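Ferritin (Pseudo-nitzschia multiseries, PDB 4IWK) oxidises ferrous iron with dioxygen at a diiron centre and probably stores the ferric product in a soluble, non-toxic form within a 24-subunit shell. Local coordinates at residues T18-F30 with W81-E95. Sequence-based numbering, arbitrary orientation.
Sequences TASQVYLSASIWF and WSSPEDVWQSILELE. With FE (Fe (III) ion), chain I.
Two antiparallel helices of the ferritin four-helix bundle meet here beside the ferroxidase iron site; the axes of 18-30 and 84-95 come within 10.7 Å, their N-to-C directions 171° apart. At the iron end, Tyr23 OH donates to Glu95 OE2 over 2.6 Å, reaching the oxygen's anti lone pair near the plane of the phenol ring. The same oxygen binds the iron at 2.1 Å, making Tyr23 a second-shell residue that probably steadies the ligand. Ile91 CD1 lies over one face of this ring in a CH-pi contact, while Leu94 CD2 touches both Ala19 CB and Tyr23 CE1. Midway, the interface is tight: Ala26 CB sits 3.5 Å from Val87 CG1. At the far end Trp81 and Trp29 pair offset edge-to-face, the six-membered ring of Trp81 toward the five-membered ring of Trp29, planes at 85°. Trp81 is held in turn by a nearly straight hydrogen bond from NE1 to Ser90 OG (2.9 Å). The Trp29 ring, swung away from its own backbone N (chi1 -169°), lies against the start of helix 84-111, taking Trp81 CB and Val87 CG2 over one face; its NE1 makes a weak, bent bond to Trp81 O (3.2 Å). A capping box of Ser83 and Asp86, both bonds weak, starts that helix. Glu49 and Glu131 bind the same iron from helices 36-62 and 115-145, which also pack on Tyr23, while a second subunit covers Leu24 and Ile28 of helix 3-32.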
loop_
_atom_site.group_PDB
_atom_site.type_symbol
_atom_site.label_atom_id
_atom_site.label_comp_id
_atom_site.label_asym_id
_atom_site.label_seq_id
_atom_site.Cartn_x
_atom_site.Cartn_y
_atom_site.Cartn_z
ATOM N N THR A 18 6.757 -50.024 15.617
ATOM C CA THR A 18 5.779 -51.114 15.455
ATOM C C THR A 18 4.412 -50.498 15.244
ATOM O O THR A 18 3.672 -50.872 14.310
ATOM C CB THR A 18 5.793 -52.011 16.706
ATOM O OG1 THR A 18 7.092 -52.617 16.792
ATOM C CG2 THR A 18 4.736 -53.090 16.650
ATOM N N ALA A 19 4.098 -49.507 16.069
ATOM C CA ALA A 19 2.806 -48.838 15.912
ATOM C C ALA A 19 2.698 -48.077 14.602
ATOM O O ALA A 19 1.687 -48.151 13.982
ATOM C CB ALA A 19 2.586 -47.852 17.044
ATOM N N SER A 20 3.781 -47.485 14.144
ATOM C CA SER A 20 3.739 -46.836 12.824
ATOM C C SER A 20 3.331 -47.830 11.730
ATOM O O SER A 20 2.530 -47.508 10.832
ATOM C CB SER A 20 5.122 -46.254 12.549
ATOM O OG SER A 20 5.073 -45.596 11.287
ATOM N N GLN A 21 3.913 -49.041 11.817
ATOM C CA GLN A 21 3.631 -50.068 10.776
ATOM C C GLN A 21 2.228 -50.599 10.916
ATOM O O GLN A 21 1.554 -50.937 9.911
ATOM C CB GLN A 21 4.658 -51.263 10.888
ATOM C CG GLN A 21 6.033 -50.871 10.366
ATOM C CD GLN A 21 5.938 -50.698 8.809
ATOM O OE1 GLN A 21 5.738 -49.556 8.382
ATOM N NE2 GLN A 21 6.031 -51.787 8.033
ATOM N N VAL A 22 1.735 -50.753 12.168
ATOM C CA VAL A 22 0.353 -51.179 12.339
ATOM C C VAL A 22 -0.652 -50.128 11.747
ATOM O O VAL A 22 -1.654 -50.486 11.053
ATOM C CB VAL A 22 0.075 -51.448 13.829
ATOM C CG1 VAL A 22 -1.456 -51.735 14.018
ATOM C CG2 VAL A 22 0.906 -52.707 14.310
ATOM N N TYR A 23 -0.396 -48.859 12.020
ATOM C CA TYR A 23 -1.244 -47.811 11.385
ATOM C C TYR A 23 -1.147 -47.873 9.897
ATOM O O TYR A 23 -2.192 -47.703 9.240
ATOM C CB TYR A 23 -0.748 -46.425 11.917
ATOM C CG TYR A 23 -1.445 -46.065 13.218
ATOM C CD1 TYR A 23 -0.731 -45.815 14.386
ATOM C CD2 TYR A 23 -2.799 -45.723 13.196
ATOM C CE1 TYR A 23 -1.376 -45.413 15.599
ATOM C CE2 TYR A 23 -3.462 -45.279 14.354
ATOM C CZ TYR A 23 -2.737 -45.111 15.522
ATOM O OH TYR A 23 -3.324 -44.652 16.691
ATOM N N LEU A 24 0.054 -48.185 9.328
ATOM C CA LEU A 24 0.120 -48.223 7.873
ATOM C C LEU A 24 -0.708 -49.450 7.419
ATOM O O LEU A 24 -1.446 -49.360 6.427
ATOM C CB LEU A 24 1.588 -48.410 7.435
ATOM C CG LEU A 24 1.770 -48.612 5.928
ATOM C CD1 LEU A 24 1.260 -47.316 5.231
ATOM C CD2 LEU A 24 3.250 -48.782 5.587
ATOM N N SER A 25 -0.612 -50.590 8.122
ATOM C CA SER A 25 -1.454 -51.744 7.773
ATOM C C SER A 25 -2.977 -51.404 7.811
ATOM O O SER A 25 -3.726 -51.832 6.906
ATOM C CB SER A 25 -1.129 -52.955 8.673
ATOM O OG SER A 25 -1.692 -52.851 9.979
ATOM N N ALA A 26 -3.398 -50.633 8.836
ATOM C CA ALA A 26 -4.822 -50.194 8.894
ATOM C C ALA A 26 -5.168 -49.318 7.675
ATOM O O ALA A 26 -6.245 -49.462 7.092
ATOM C CB ALA A 26 -5.103 -49.454 10.184
ATOM N N SER A 27 -4.266 -48.396 7.314
ATOM C CA SER A 27 -4.518 -47.547 6.132
ATOM C C SER A 27 -4.716 -48.397 4.875
ATOM O O SER A 27 -5.541 -48.107 4.008
ATOM C CB SER A 27 -3.341 -46.564 5.923
ATOM O OG SER A 27 -2.282 -47.147 5.166
ATOM N N ILE A 28 -3.941 -49.473 4.773
ATOM C CA ILE A 28 -4.059 -50.347 3.547
ATOM C C ILE A 28 -5.400 -51.040 3.587
ATOM O O ILE A 28 -6.117 -51.045 2.599
ATOM C CB ILE A 28 -2.870 -51.360 3.528
ATOM C CG1 ILE A 28 -1.558 -50.620 3.244
ATOM C CG2 ILE A 28 -3.210 -52.419 2.495
ATOM C CD1 ILE A 28 -0.354 -51.528 3.541
ATOM N N TRP A 29 -5.805 -51.597 4.758
ATOM C CA TRP A 29 -7.087 -52.236 4.825
ATOM C C TRP A 29 -8.179 -51.261 4.446
ATOM O O TRP A 29 -9.108 -51.590 3.692
ATOM C CB TRP A 29 -7.301 -52.842 6.274
ATOM C CG TRP A 29 -8.519 -53.733 6.258
ATOM C CD1 TRP A 29 -8.521 -55.112 6.066
ATOM C CD2 TRP A 29 -9.886 -53.326 6.411
ATOM N NE1 TRP A 29 -9.837 -55.570 6.076
ATOM C CE2 TRP A 29 -10.694 -54.505 6.276
ATOM C CE3 TRP A 29 -10.517 -52.081 6.567
ATOM C CZ2 TRP A 29 -12.145 -54.460 6.387
ATOM C CZ3 TRP A 29 -11.939 -52.012 6.659
ATOM C CH2 TRP A 29 -12.748 -53.223 6.520
ATOM N N PHE A 30 -8.174 -50.055 5.056
ATOM C CA PHE A 30 -9.222 -49.091 4.757
ATOM C C PHE A 30 -9.213 -48.738 3.263
ATOM O O PHE A 30 -10.285 -48.667 2.689
ATOM C CB PHE A 30 -8.959 -47.831 5.575
ATOM C CG PHE A 30 -9.434 -47.989 7.005
ATOM C CD1 PHE A 30 -10.697 -48.505 7.253
ATOM C CD2 PHE A 30 -8.625 -47.638 8.068
ATOM C CE1 PHE A 30 -11.213 -48.634 8.577
ATOM C CE2 PHE A 30 -9.123 -47.751 9.398
ATOM C CZ PHE A 30 -10.411 -48.274 9.651
ATOM N N TRP A 81 -8.946 -58.701 10.206
ATOM C CA TRP A 81 -9.946 -57.642 10.158
ATOM C C TRP A 81 -11.015 -57.829 9.058
ATOM O O TRP A 81 -10.673 -58.113 7.913
ATOM C CB TRP A 81 -9.194 -56.348 9.723
ATOM C CG TRP A 81 -8.310 -55.776 10.844
ATOM C CD1 TRP A 81 -8.405 -56.015 12.176
ATOM C CD2 TRP A 81 -7.149 -54.932 10.647
ATOM N NE1 TRP A 81 -7.414 -55.295 12.863
ATOM C CE2 TRP A 81 -6.630 -54.636 11.933
ATOM C CE3 TRP A 81 -6.533 -54.372 9.512
ATOM C CZ2 TRP A 81 -5.526 -53.829 12.139
ATOM C CZ3 TRP A 81 -5.422 -53.571 9.716
ATOM C CH2 TRP A 81 -4.939 -53.267 11.004
ATOM N N SER A 82 -12.261 -57.713 9.414
ATOM C CA SER A 82 -13.309 -57.892 8.400
ATOM C C SER A 82 -14.271 -56.664 8.409
ATOM O O SER A 82 -15.173 -56.527 7.559
ATOM C CB SER A 82 -13.983 -59.277 8.601
ATOM O OG SER A 82 -14.529 -59.245 9.860
ATOM N N SER A 83 -14.063 -55.702 9.331
ATOM C CA SER A 83 -14.886 -54.520 9.253
ATOM C C SER A 83 -14.164 -53.334 9.872
ATOM O O SER A 83 -13.117 -53.565 10.512
ATOM C CB SER A 83 -16.174 -54.738 10.070
ATOM O OG SER A 83 -15.823 -54.882 11.431
ATOM N N PRO A 84 -14.636 -52.085 9.626
ATOM C CA PRO A 84 -13.956 -50.917 10.297
ATOM C C PRO A 84 -13.922 -51.066 11.782
ATOM O O PRO A 84 -12.909 -50.669 12.418
ATOM C CB PRO A 84 -14.758 -49.681 9.847
ATOM C CG PRO A 84 -15.264 -50.153 8.458
ATOM C CD PRO A 84 -15.624 -51.631 8.612
ATOM N N GLU A 85 -14.991 -51.585 12.371
ATOM C CA GLU A 85 -14.928 -51.767 13.845
ATOM C C GLU A 85 -13.728 -52.626 14.326
ATOM O O GLU A 85 -13.075 -52.286 15.366
ATOM C CB GLU A 85 -16.216 -52.446 14.323
ATOM C CG GLU A 85 -16.241 -52.323 15.841
ATOM C CD GLU A 85 -17.477 -52.999 16.421
ATOM O OE1 GLU A 85 -18.500 -52.966 15.716
ATOM O OE2 GLU A 85 -17.396 -53.499 17.583
ATOM N N ASP A 86 -13.400 -53.699 13.574
ATOM C CA ASP A 86 -12.301 -54.536 13.961
ATOM C C ASP A 86 -11.003 -53.722 13.898
ATOM O O ASP A 86 -10.107 -53.909 14.744
ATOM C CB ASP A 86 -12.134 -55.703 12.962
ATOM C CG ASP A 86 -13.299 -56.711 12.996
ATOM O OD1 ASP A 86 -13.989 -56.807 14.044
ATOM O OD2 ASP A 86 -13.445 -57.457 11.990
ATOM N N VAL A 87 -10.848 -52.938 12.850
ATOM C CA VAL A 87 -9.599 -52.193 12.677
ATOM C C VAL A 87 -9.472 -51.152 13.853
ATOM O O VAL A 87 -8.433 -51.095 14.509
ATOM C CB VAL A 87 -9.586 -51.389 11.370
ATOM C CG1 VAL A 87 -8.169 -50.765 11.197
ATOM C CG2 VAL A 87 -9.820 -52.376 10.189
ATOM N N TRP A 88 -10.525 -50.350 14.076
ATOM C CA TRP A 88 -10.432 -49.362 15.167
ATOM C C TRP A 88 -10.188 -49.990 16.531
ATOM O O TRP A 88 -9.498 -49.462 17.348
ATOM C CB TRP A 88 -11.697 -48.520 15.161
ATOM C CG TRP A 88 -11.693 -47.513 13.991
ATOM C CD1 TRP A 88 -12.380 -47.610 12.840
ATOM C CD2 TRP A 88 -10.915 -46.303 13.915
ATOM N NE1 TRP A 88 -12.140 -46.485 12.053
ATOM C CE2 TRP A 88 -11.197 -45.715 12.680
ATOM C CE3 TRP A 88 -10.008 -45.662 14.812
ATOM C CZ2 TRP A 88 -10.647 -44.491 12.289
ATOM C CZ3 TRP A 88 -9.430 -44.447 14.406
ATOM C CH2 TRP A 88 -9.767 -43.890 13.150
ATOM N N GLN A 89 -10.769 -51.150 16.768
ATOM C CA GLN A 89 -10.518 -51.839 18.039
ATOM C C GLN A 89 -9.045 -52.267 18.178
ATOM O O GLN A 89 -8.401 -52.095 19.231
ATOM C CB GLN A 89 -11.483 -53.090 18.117
ATOM C CG GLN A 89 -11.098 -54.007 19.325
ATOM C CD GLN A 89 -11.491 -53.350 20.687
ATOM O OE1 GLN A 89 -12.526 -52.709 20.753
ATOM N NE2 GLN A 89 -10.633 -53.458 21.726
ATOM N N SER A 90 -8.473 -52.730 17.068
ATOM C CA SER A 90 -7.018 -53.012 17.107
ATOM C C SER A 90 -6.180 -51.744 17.330
ATOM O O SER A 90 -5.140 -51.831 18.031
ATOM C CB SER A 90 -6.562 -53.657 15.793
ATOM O OG SER A 90 -7.092 -55.006 15.704
ATOM N N ILE A 91 -6.602 -50.614 16.761
ATOM C CA ILE A 91 -5.816 -49.370 16.933
ATOM C C ILE A 91 -5.979 -48.932 18.410
ATOM O O ILE A 91 -5.016 -48.465 19.025
ATOM C CB ILE A 91 -6.322 -48.301 16.005
ATOM C CG1 ILE A 91 -6.030 -48.758 14.549
ATOM C CG2 ILE A 91 -5.738 -46.936 16.302
ATOM C CD1 ILE A 91 -4.568 -49.023 14.343
ATOM N N LEU A 92 -7.155 -49.084 18.990
ATOM C CA LEU A 92 -7.281 -48.750 20.454
ATOM C C LEU A 92 -6.329 -49.589 21.276
ATOM O O LEU A 92 -5.565 -49.062 22.118
ATOM C CB LEU A 92 -8.735 -49.012 20.887
ATOM C CG LEU A 92 -8.861 -48.723 22.435
ATOM C CD1 LEU A 92 -8.622 -47.274 22.782
ATOM C CD2 LEU A 92 -10.270 -49.174 22.824
ATOM N N GLU A 93 -6.298 -50.883 21.033
ATOM C CA GLU A 93 -5.381 -51.781 21.731
ATOM C C GLU A 93 -3.924 -51.401 21.539
ATOM O O GLU A 93 -3.160 -51.509 22.486
ATOM C CB GLU A 93 -5.643 -53.202 21.287
ATOM C CG GLU A 93 -6.948 -53.709 21.870
ATOM C CD GLU A 93 -7.381 -55.008 21.219
ATOM O OE1 GLU A 93 -6.553 -55.652 20.620
ATOM O OE2 GLU A 93 -8.552 -55.392 21.305
ATOM N N LEU A 94 -3.561 -51.023 20.272
ATOM C CA LEU A 94 -2.196 -50.582 19.955
ATOM C C LEU A 94 -1.845 -49.359 20.859
ATOM O O LEU A 94 -0.726 -49.306 21.441
ATOM C CB LEU A 94 -2.146 -50.157 18.493
ATOM C CG LEU A 94 -0.787 -49.605 18.001
ATOM C CD1 LEU A 94 0.258 -50.725 17.977
ATOM C CD2 LEU A 94 -1.024 -48.964 16.618
ATOM N N GLU A 95 -2.725 -48.377 20.883
ATOM C CA GLU A 95 -2.485 -47.153 21.702
ATOM C C GLU A 95 -2.362 -47.508 23.199
ATOM O O GLU A 95 -1.467 -46.911 23.879
ATOM C CB GLU A 95 -3.477 -46.059 21.444
ATOM C CG GLU A 95 -3.250 -45.380 20.046
ATOM C CD GLU A 95 -1.960 -44.660 19.850
ATOM O OE1 GLU A 95 -1.182 -44.533 20.807
ATOM O OE2 GLU A 95 -1.838 -44.151 18.720
HETATM FE FE FE I . -0.104 -42.989 18.994
HETATM O O HOH W 1 1.339 -42.864 20.251
HETATM O O HOH W 2 -0.102 -41.676 17.725
#